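Local coordinates for Exo-1,5-alpha-L-arabinofuranobiosidase (Gibberella zeae, PDB 2YDT), which probably hydrolyses alpha-1,5-linked arabinan from the chain end to release arabinobiose, and holds an iminosugar inhibitor beside an arabinofuranose unit in this crystal, at residues G288-S293 with S310-W315; S298-N303 with V359-V364. All coordinates share one frame; numbering follows the deposited sequence.

Both contacts lie within a six-bladed beta-propeller, about 18 and 19 Å from the centre of the chain, with their own centres 8 Å apart. Contact 1 spans one blade, from its second strand to the run leading into its fourth; contact 2 takes the third strand of that blade and packs it against the end of the chain. The two are stitched together by hydrogen bonds, Val292 N to Phe301 O at 2.8 Å and Trp315 NE1 with Thr302 OG1 at 2.8 Å. The pocket for the iminosugar and arabinofuranose is built from other residues. In contact 2, Glu299, which helps bind a manganese ion, has its side chain about 10 Å from that of Val292.

Contact 1: G288-S293 with S310-W315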
loop_
_atom_site.group_PDB
_atom_site.type_symbol
_atom_site.label_atom_id
_atom_site.label_comp_id
_atom_site.label_asym_id
_atom_site.label_seq_id
_atom_site.Cartn_x
_atom_site.Cartn_y
_atom_site.Cartn_z
ATOM N N GLY A 288 -13.470 1.083 -17.396
ATOM C CA GLY A 288 -12.056 0.782 -17.166
ATOM C C GLY A 288 -11.881 -0.580 -16.543
ATOM O O GLY A 288 -12.747 -1.482 -16.667
ATOM N N THR A 289 -10.754 -0.758 -15.844
ATOM C CA THR A 289 -10.386 -2.042 -15.258
ATOM C C THR A 289 -9.852 -1.801 -13.838
ATOM O O THR A 289 -8.844 -1.088 -13.687
ATOM C CB THR A 289 -9.296 -2.775 -16.073
ATOM O OG1 THR A 289 -9.710 -2.890 -17.447
ATOM C CG2 THR A 289 -9.069 -4.195 -15.548
ATOM N N ILE A 290 -10.534 -2.383 -12.860
ATOM C CA ILE A 290 -10.026 -2.443 -11.469
ATOM C C ILE A 290 -9.034 -3.588 -11.461
ATOM O O ILE A 290 -9.326 -4.656 -11.959
ATOM C CB ILE A 290 -11.136 -2.713 -10.405
ATOM C CG1 ILE A 290 -12.261 -1.689 -10.484
ATOM C CG2 ILE A 290 -10.513 -2.771 -8.989
ATOM C CD1 ILE A 290 -13.535 -2.055 -9.792
ATOM N N VAL A 291 -7.839 -3.368 -10.900
ATOM C CA VAL A 291 -6.804 -4.395 -10.792
ATOM C C VAL A 291 -6.399 -4.600 -9.324
ATOM O O VAL A 291 -6.052 -3.614 -8.640
ATOM C CB VAL A 291 -5.560 -4.082 -11.648
ATOM C CG1 VAL A 291 -4.673 -5.303 -11.723
ATOM C CG2 VAL A 291 -5.987 -3.696 -13.100
ATOM N N VAL A 292 -6.464 -5.833 -8.864
ATOM C CA VAL A 292 -6.098 -6.165 -7.489
ATOM C C VAL A 292 -4.993 -7.230 -7.457
ATOM O O VAL A 292 -5.022 -8.246 -8.161
ATOM C CB VAL A 292 -7.314 -6.661 -6.672
ATOM C CG1 VAL A 292 -6.878 -7.186 -5.337
ATOM C CG2 VAL A 292 -8.329 -5.514 -6.451
ATOM N N SER A 293 -4.026 -7.012 -6.594
ATOM C CA SER A 293 -3.037 -8.035 -6.233
ATOM C C SER A 293 -3.309 -8.457 -4.817
ATOM O O SER A 293 -3.844 -7.682 -4.020
ATOM C CB SER A 293 -1.610 -7.497 -6.347
ATOM O OG SER A 293 -0.629 -8.476 -5.963
ATOM N N SER A 310 -19.804 -10.566 -9.104
ATOM C CA SER A 310 -19.794 -11.707 -10.031
ATOM C C SER A 310 -18.802 -11.595 -11.179
ATOM O O SER A 310 -18.693 -12.535 -11.967
ATOM C CB SER A 310 -21.205 -11.921 -10.643
ATOM O OG SER A 310 -21.554 -10.850 -11.498
ATOM N N ALA A 311 -18.063 -10.489 -11.278
ATOM C CA ALA A 311 -17.308 -10.188 -12.463
ATOM C C ALA A 311 -15.769 -10.165 -12.266
ATOM O O ALA A 311 -15.064 -9.629 -13.099
ATOM C CB ALA A 311 -17.818 -8.850 -13.068
ATOM N N TRP A 312 -15.255 -10.771 -11.209
ATOM C CA TRP A 312 -13.779 -10.812 -11.008
ATOM C C TRP A 312 -13.178 -11.922 -11.859
ATOM O O TRP A 312 -13.693 -13.056 -11.856
ATOM C CB TRP A 312 -13.396 -11.005 -9.551
ATOM C CG TRP A 312 -13.727 -9.810 -8.716
ATOM C CD1 TRP A 312 -14.892 -9.586 -8.003
ATOM C CD2 TRP A 312 -12.909 -8.650 -8.513
ATOM N NE1 TRP A 312 -14.834 -8.356 -7.359
ATOM C CE2 TRP A 312 -13.641 -7.755 -7.673
ATOM C CE3 TRP A 312 -11.644 -8.257 -8.967
ATOM C CZ2 TRP A 312 -13.116 -6.507 -7.254
ATOM C CZ3 TRP A 312 -11.138 -7.007 -8.549
ATOM C CH2 TRP A 312 -11.869 -6.164 -7.702
ATOM N N LYS A 313 -12.095 -11.590 -12.551
ATOM C CA LYS A 313 -11.348 -12.551 -13.376
ATOM C C LYS A 313 -9.900 -12.617 -12.874
ATOM O O LYS A 313 -9.430 -11.690 -12.209
ATOM C CB LYS A 313 -11.372 -12.164 -14.849
ATOM C CG LYS A 313 -12.762 -11.756 -15.438
ATOM C CD LYS A 313 -13.829 -12.784 -15.274
ATOM C CE LYS A 313 -15.109 -12.428 -16.046
ATOM N NZ LYS A 313 -16.291 -13.210 -15.495
ATOM N N LYS A 314 -9.210 -13.703 -13.188
ATOM C CA LYS A 314 -7.852 -13.937 -12.716
ATOM C C LYS A 314 -6.920 -14.172 -13.899
ATOM O O LYS A 314 -7.289 -14.915 -14.825
ATOM C CB LYS A 314 -7.868 -15.127 -11.798
ATOM C CG LYS A 314 -6.494 -15.755 -11.453
ATOM C CD LYS A 314 -6.657 -16.973 -10.575
ATOM C CE LYS A 314 -6.863 -18.231 -11.410
ATOM N NZ LYS A 314 -6.512 -19.449 -10.662
ATOM N N TRP A 315 -5.715 -13.602 -13.866
ATOM C CA TRP A 315 -4.729 -13.686 -14.956
ATOM C C TRP A 315 -3.302 -13.855 -14.447
ATOM O O TRP A 315 -2.875 -13.142 -13.524
ATOM C CB TRP A 315 -4.754 -12.450 -15.880
ATOM C CG TRP A 315 -6.132 -11.920 -16.195
ATOM C CD1 TRP A 315 -6.794 -10.948 -15.523
ATOM C CD2 TRP A 315 -7.022 -12.361 -17.228
ATOM N NE1 TRP A 315 -8.035 -10.729 -16.066
ATOM C CE2 TRP A 315 -8.195 -11.583 -17.125
ATOM C CE3 TRP A 315 -6.926 -13.304 -18.252
ATOM C CZ2 TRP A 315 -9.282 -11.740 -17.992
ATOM C CZ3 TRP A 315 -7.997 -13.455 -19.115
ATOM C CH2 TRP A 315 -9.155 -12.682 -18.979
#
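Trp312 brings the benzo end of its indole up against two methyl groups of strand 289-293. CH2 of Trp312 is the atom in the middle, 3.9 Å from Ile290 CG2 and 3.8 Å from Val292 CG2; the Val292 methyl also sits 3.8 Å from Trp312 CZ3. Both aliphatic side chains meet the ring at a slant. Ile290 and Val292 are two apart on the strand, hence on the same side of it, and their CG2 atoms are 4.3 Å from each other, a paired apolar surface for the six-membered ring. In Ile290 it is the branch trans to the main-chain nitrogen that does the touching, while CG1 (chi1 -56°) lies beside that nitrogen, anti to the carbonyl carbon.

The two segments are not hydrogen-bonded neighbours. Strand 300-303 runs between them in a four-stranded antiparallel blade of the propeller, pairing with 289-293 on one flank and 313-315 on the other, so the indole has to reach across it, passing Asn303. Tyr247, in the preceding blade, takes the hydrogen bond from Trp312 NE1, and its ring meets the indole with the planes about 65° apart. Val278, in the neighbouring strand 277-281, touches both aliphatic side chains, and Leu218 touches Ile290.

With no polar atom shared across it, this buried patch of 116 Å² depends on dispersion and the hydrophobic effect, while the single polar atom of the indole is satisfied by Tyr247 of the preceding blade, a bond that should help fix how the ring is turned.

Contact 2: S298-N303 with V359-V364; sequences SEIFTN and VRLSEV. With MN (manganese (II) ion), chain M; MN (manganese (II) ion), chain K; SO4 (sulfate ion), chain D.
Ile300 points its CD1 at the short helix 361-364, where two side chains receive it differently. Val364 comes head-on, tip to tip, with CG1 4.0 Å from Ile300 CD1; Leu361, one turn earlier, passes at a slant, its CD2 3.9 Å from the same Ile300 CD1. Ile300 gets there with CG1 in the crowded position between main-chain nitrogen and carbonyl carbon (chi1 64°). On the far side of the helix start, Arg360 turns an edge of its guanidinium to a sulfate whose sulfur lies in the guanidinium plane: NE donates to O2 at 2.8 Å, NH2 to O1 at 3.1 Å, both nearly straight.

This is where two blades of the propeller meet. Strand 354-360 pairs with the N-terminal strand 11-17, the velcro closure that joins the ends of the chain into one blade, and Leu337 and Ile339 of that blade also touch Ile300. Arg360 is the N-cap of the helix, its carbonyl O accepting from both Glu363 N and Val364 N, while its NH1 makes salt bridges with Asp333 and Asp335. Glu363 extends toward the sulfate side, OE2 binding a manganese ion at 2.0 Å; a water on that ion bridges Glu363 OE1 and sulfate O2. Next to Ile300, the Glu299 chain is bent at chi2 (93°), and its OE2 shares a second manganese with Asp316, while its OE1 forms a salt bridge with Arg297.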
loop_
_atom_site.group_PDB
_atom_site.type_symbol
_atom_site.label_atom_id
_atom_site.label_comp_id
_atom_site.label_asym_id
_atom_site.label_seq_id
_atom_site.Cartn_x
_atom_site.Cartn_y
_atom_site.Cartn_z
ATOM N N SER A 298 0.400 -15.199 -7.277
ATOM C CA SER A 298 1.062 -14.361 -8.264
ATOM C C SER A 298 0.154 -13.705 -9.289
ATOM O O SER A 298 0.574 -12.749 -9.960
ATOM C CB SER A 298 2.163 -15.157 -8.978
ATOM O OG SER A 298 1.602 -16.238 -9.693
ATOM N N GLU A 299 -1.080 -14.200 -9.434
ATOM C CA GLU A 299 -1.980 -13.660 -10.429
ATOM C C GLU A 299 -2.459 -12.245 -10.088
ATOM O O GLU A 299 -2.348 -11.784 -8.927
ATOM C CB GLU A 299 -3.200 -14.562 -10.633
ATOM C CG GLU A 299 -2.814 -15.985 -11.082
ATOM C CD GLU A 299 -2.643 -16.973 -9.973
ATOM O OE1 GLU A 299 -2.609 -16.603 -8.787
ATOM O OE2 GLU A 299 -2.564 -18.192 -10.266
ATOM N N ILE A 300 -2.980 -11.559 -11.096
ATOM C CA ILE A 300 -3.754 -10.321 -10.881
ATOM C C ILE A 300 -5.241 -10.662 -11.047
ATOM O O ILE A 300 -5.602 -11.604 -11.802
ATOM C CB ILE A 300 -3.298 -9.159 -11.749
ATOM C CG1 ILE A 300 -3.501 -9.442 -13.255
ATOM C CG2 ILE A 300 -1.822 -8.760 -11.347
ATOM C CD1 ILE A 300 -3.403 -8.217 -14.132
ATOM N N PHE A 301 -6.068 -9.893 -10.357
ATOM C CA PHE A 301 -7.509 -10.033 -10.330
ATOM C C PHE A 301 -8.134 -8.756 -10.875
ATOM O O PHE A 301 -7.829 -7.652 -10.415
ATOM C CB PHE A 301 -7.981 -10.361 -8.932
ATOM C CG PHE A 301 -7.457 -11.662 -8.428
ATOM C CD1 PHE A 301 -8.176 -12.833 -8.567
ATOM C CD2 PHE A 301 -6.183 -11.749 -7.889
ATOM C CE1 PHE A 301 -7.651 -14.060 -8.139
ATOM C CE2 PHE A 301 -5.666 -12.971 -7.452
ATOM C CZ PHE A 301 -6.410 -14.128 -7.595
ATOM N N THR A 302 -9.015 -8.893 -11.868
ATOM C CA THR A 302 -9.534 -7.716 -12.565
ATOM C C THR A 302 -11.055 -7.656 -12.517
ATOM O O THR A 302 -11.707 -8.677 -12.393
ATOM C CB THR A 302 -9.093 -7.656 -14.063
ATOM O OG1 THR A 302 -9.627 -8.801 -14.768
ATOM C CG2 THR A 302 -7.559 -7.616 -14.187
ATOM N N ASN A 303 -11.584 -6.439 -12.669
ATOM C CA ASN A 303 -13.042 -6.226 -12.655
ATOM C C ASN A 303 -13.352 -5.033 -13.528
ATOM O O ASN A 303 -12.970 -3.909 -13.256
ATOM C CB ASN A 303 -13.557 -6.067 -11.218
ATOM C CG ASN A 303 -15.082 -6.092 -11.116
ATOM O OD1 ASN A 303 -15.759 -5.220 -11.704
ATOM N ND2 ASN A 303 -15.613 -7.028 -10.339
ATOM N N VAL A 359 3.718 -5.032 -17.565
ATOM C CA VAL A 359 2.915 -5.865 -18.499
ATOM C C VAL A 359 1.867 -4.993 -19.178
ATOM O O VAL A 359 1.592 -3.876 -18.755
ATOM C CB VAL A 359 2.213 -7.002 -17.786
ATOM C CG1 VAL A 359 3.222 -7.892 -17.064
ATOM C CG2 VAL A 359 1.119 -6.483 -16.801
ATOM N N ARG A 360 1.310 -5.480 -20.295
ATOM C CA ARG A 360 0.164 -4.877 -20.921
ATOM C C ARG A 360 -1.089 -5.695 -20.621
ATOM O O ARG A 360 -1.127 -6.905 -20.846
ATOM C CB ARG A 360 0.354 -4.833 -22.477
ATOM C CG ARG A 360 1.168 -3.717 -22.946
ATOM C CD ARG A 360 1.156 -3.578 -24.499
ATOM N NE ARG A 360 2.097 -2.532 -24.814
ATOM C CZ ARG A 360 1.839 -1.233 -24.719
ATOM N NH1 ARG A 360 0.621 -0.800 -24.438
ATOM N NH2 ARG A 360 2.788 -0.372 -24.960
ATOM N N LEU A 361 -2.146 -5.026 -20.180
ATOM C CA LEU A 361 -3.377 -5.680 -19.829
ATOM C C LEU A 361 -3.993 -6.279 -21.106
ATOM O O LEU A 361 -4.578 -7.360 -21.033
ATOM C CB LEU A 361 -4.343 -4.696 -19.174
ATOM C CG LEU A 361 -3.948 -4.284 -17.764
ATOM C CD1 LEU A 361 -4.823 -3.091 -17.306
ATOM C CD2 LEU A 361 -4.032 -5.498 -16.820
ATOM N N SER A 362 -3.793 -5.587 -22.234
ATOM C CA SER A 362 -4.266 -6.089 -23.554
ATOM C C SER A 362 -3.665 -7.458 -23.894
ATOM O O SER A 362 -4.262 -8.237 -24.659
ATOM C CB SER A 362 -3.973 -5.078 -24.662
ATOM O OG SER A 362 -2.607 -4.821 -24.864
ATOM N N GLU A 363 -2.514 -7.786 -23.312
ATOM C CA GLU A 363 -1.870 -9.091 -23.533
ATOM C C GLU A 363 -2.119 -10.102 -22.426
ATOM O O GLU A 363 -2.365 -11.278 -22.671
ATOM C CB GLU A 363 -0.369 -8.876 -23.740
ATOM C CG GLU A 363 -0.120 -7.837 -24.836
ATOM C CD GLU A 363 1.333 -7.569 -25.147
ATOM O OE1 GLU A 363 2.153 -7.587 -24.203
ATOM O OE2 GLU A 363 1.659 -7.310 -26.342
ATOM N N VAL A 364 -2.047 -9.640 -21.176
ATOM C CA VAL A 364 -2.341 -10.456 -20.013
ATOM C C VAL A 364 -3.782 -10.965 -19.960
ATOM O O VAL A 364 -4.032 -12.087 -19.491
ATOM C CB VAL A 364 -2.003 -9.636 -18.725
ATOM C CG1 VAL A 364 -2.581 -10.290 -17.493
ATOM C CG2 VAL A 364 -0.477 -9.470 -18.625
HETATM MN MN MN M . -1.846 -19.174 -12.276
HETATM MN MN MN K . 3.364 -6.894 -27.283
HETATM S S SO4 D . 5.727 -3.034 -25.682
HETATM O O1 SO4 D . 5.544 -1.644 -25.316
HETATM O O2 SO4 D . 4.547 -3.823 -25.445
HETATM O O3 SO4 D . 6.194 -3.033 -27.069
HETATM O O4 SO4 D . 6.852 -3.644 -24.973
HETATM O O HOH W 1 4.196 -6.391 -25.143
HETATM O O HOH W 2 3.464 -4.870 -27.677
HETATM O O HOH W 3 -3.505 -19.153 -12.698
#